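Local coordinates for heme-binding protein A (Haemophilus parasuis 29755, PDB 3TPA) that probably binds glutathione as a periplasmic solute-binding protein related to the GbpA family, at residues A[21-26]-A[163-168]. The protein carries 1 engineered substitution. Residues are numbered along the deposited sequence; the frame is centred on the assembly and turned at random.
Sequences LSPAIT and SIYSKE
The phenol oxygen of Tyr165 reaches the start of the short 3-10 turn at Pro23 and Ala24, where two hydrogen bonds grip it. Tyr165 OH donates to Ser22 OG at 2.7 Å, with the serine oxygen at the edge of the ring and near its plane. In return, Tyr165 OH accepts the backbone N-H of Ala24, at 3.0 Å and almost straight (173°). The hydroxyl is thus donor and acceptor at once, and it takes up the N-H of Ala24 in the 3-10 segment 23-24 from a part of the chain far off in sequence. Packing closes round the same oxygen: Pro23 CD lies 3.3 Å and Ala24 CB 3.5 Å from Tyr165 OH, both oblique to the ring. Farther along, Pro23 CG rests on Ser163 OG at 3.7 Å.

Ser22 OG stands anti to its backbone N (chi1 172°), within reach of both the tyrosine and Asp183 OD1 of helix 181-184, its strongest polar partner. Ser22 O takes Ile25 N and Thr26 OG1 from opposite faces of its carbonyl plane, which links it to the residues after the 3-10 segment. Ser163 OG is held by Asp160 O and Arg42, while Ser100 OG bonds Tyr165 N.

This buried structural packing within a family 5 solute-binding fold joins the loop that follows strand 9-14 to the approach to helix 167-175, whose N-cap is Ser166. Leu182 of helix 181-184 and the ring of Tyr40 pack on Tyr165, Gln104 of helix 94-105 touches Ala24, and Ser36 of helix 36-39 borders both Pro23 and Ser163.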
loop_
_atom_site.group_PDB
_atom_site.type_symbol
_atom_site.label_atom_id
_atom_site.label_comp_id
_atom_site.label_asym_id
_atom_site.label_seq_id
_atom_site.Cartn_x
_atom_site.Cartn_y
_atom_site.Cartn_z
ATOM N N LEU A 21 18.753 1.429 -0.357
ATOM C CA LEU A 21 18.696 0.212 -1.174
ATOM C C LEU A 21 18.555 -1.058 -0.327
ATOM O O LEU A 21 19.067 -2.126 -0.680
ATOM C CB LEU A 21 19.927 0.108 -2.074
ATOM C CG LEU A 21 20.044 1.204 -3.139
ATOM C CD1 LEU A 21 21.411 1.177 -3.766
ATOM C CD2 LEU A 21 18.950 1.074 -4.207
ATOM N N SER A 22 17.864 -0.927 0.799
ATOM C CA SER A 22 17.679 -2.040 1.726
ATOM C C SER A 22 16.230 -2.061 2.174
ATOM O O SER A 22 15.833 -1.235 2.992
ATOM C CB SER A 22 18.596 -1.884 2.940
ATOM O OG SER A 22 18.323 -2.846 3.958
ATOM N N PRO A 23 15.429 -2.994 1.627
ATOM C CA PRO A 23 13.988 -3.032 1.921
ATOM C C PRO A 23 13.623 -3.132 3.389
ATOM O O PRO A 23 12.608 -2.563 3.763
ATOM C CB PRO A 23 13.476 -4.277 1.161
ATOM C CG PRO A 23 14.676 -4.971 0.637
ATOM C CD PRO A 23 15.804 -3.975 0.595
ATOM N N ALA A 24 14.405 -3.828 4.213
ATOM C CA ALA A 24 14.037 -3.979 5.623
ATOM C C ALA A 24 13.909 -2.624 6.337
ATOM O O ALA A 24 13.111 -2.471 7.268
ATOM C CB ALA A 24 15.054 -4.868 6.357
ATOM N N ILE A 25 14.695 -1.644 5.904
ATOM C CA ILE A 25 14.775 -0.364 6.628
ATOM C C ILE A 25 14.266 0.843 5.850
ATOM O O ILE A 25 14.657 1.972 6.117
ATOM C CB ILE A 25 16.213 -0.066 7.124
ATOM C CG1 ILE A 25 17.185 -0.005 5.948
ATOM C CG2 ILE A 25 16.672 -1.135 8.108
ATOM C CD1 ILE A 25 18.580 0.488 6.316
ATOM N N THR A 26 13.376 0.593 4.904
ATOM C CA THR A 26 12.883 1.628 4.020
ATOM C C THR A 26 11.572 2.189 4.520
ATOM O O THR A 26 10.707 1.450 4.982
ATOM C CB THR A 26 12.661 1.075 2.620
ATOM O OG1 THR A 26 13.927 0.768 2.034
ATOM C CG2 THR A 26 11.930 2.089 1.751
ATOM N N SER A 163 11.915 -9.146 2.333
ATOM C CA SER A 163 12.877 -9.700 1.386
ATOM C C SER A 163 13.930 -10.485 2.143
ATOM O O SER A 163 14.303 -10.118 3.260
ATOM C CB SER A 163 13.566 -8.583 0.616
ATOM O OG SER A 163 12.665 -7.960 -0.277
ATOM N N ILE A 164 14.414 -11.564 1.539
ATOM C CA ILE A 164 15.372 -12.423 2.224
ATOM C C ILE A 164 16.795 -12.044 1.828
ATOM O O ILE A 164 17.164 -12.111 0.647
ATOM C CB ILE A 164 15.101 -13.907 1.922
ATOM C CG1 ILE A 164 13.666 -14.290 2.317
ATOM C CG2 ILE A 164 16.119 -14.801 2.619
ATOM C CD1 ILE A 164 13.319 -14.013 3.763
ATOM N N TYR A 165 17.565 -11.614 2.829
ATOM C CA TYR A 165 18.976 -11.287 2.696
ATOM C C TYR A 165 19.851 -12.525 2.917
ATOM O O TYR A 165 19.389 -13.573 3.365
ATOM C CB TYR A 165 19.371 -10.285 3.775
ATOM C CG TYR A 165 18.749 -8.906 3.666
ATOM C CD1 TYR A 165 19.544 -7.777 3.433
ATOM C CD2 TYR A 165 17.376 -8.728 3.800
ATOM C CE1 TYR A 165 18.975 -6.497 3.344
ATOM C CE2 TYR A 165 16.808 -7.475 3.715
ATOM C CZ TYR A 165 17.605 -6.361 3.488
ATOM O OH TYR A 165 17.011 -5.117 3.406
ATOM N N SER A 166 21.137 -12.379 2.620
ATOM C CA SER A 166 22.077 -13.469 2.770
ATOM C C SER A 166 22.773 -13.347 4.118
ATOM O O SER A 166 23.438 -12.359 4.378
ATOM C CB SER A 166 23.131 -13.409 1.669
ATOM O OG SER A 166 24.240 -14.231 2.010
ATOM N N LYS A 167 22.619 -14.342 4.977
ATOM C CA LYS A 167 23.332 -14.313 6.247
ATOM C C LYS A 167 24.823 -14.551 6.031
ATOM O O LYS A 167 25.647 -14.015 6.758
ATOM C CB LYS A 167 22.756 -15.333 7.239
ATOM C CG LYS A 167 23.450 -15.307 8.608
ATOM C CD LYS A 167 22.877 -16.382 9.531
ATOM C CE LYS A 167 23.324 -16.189 10.979
ATOM N NZ LYS A 167 24.784 -16.312 11.186
ATOM N N GLU A 168 25.179 -15.345 5.028
ATOM C CA GLU A 168 26.600 -15.588 4.761
ATOM C C GLU A 168 27.305 -14.258 4.466
ATOM O O GLU A 168 28.362 -13.941 5.027
ATOM C CB GLU A 168 26.785 -16.588 3.613
ATOM C CG GLU A 168 28.240 -16.901 3.301
ATOM C CD GLU A 168 28.415 -18.150 2.455
ATOM O OE1 GLU A 168 27.481 -18.529 1.708
ATOM O OE2 GLU A 168 29.500 -18.761 2.538
#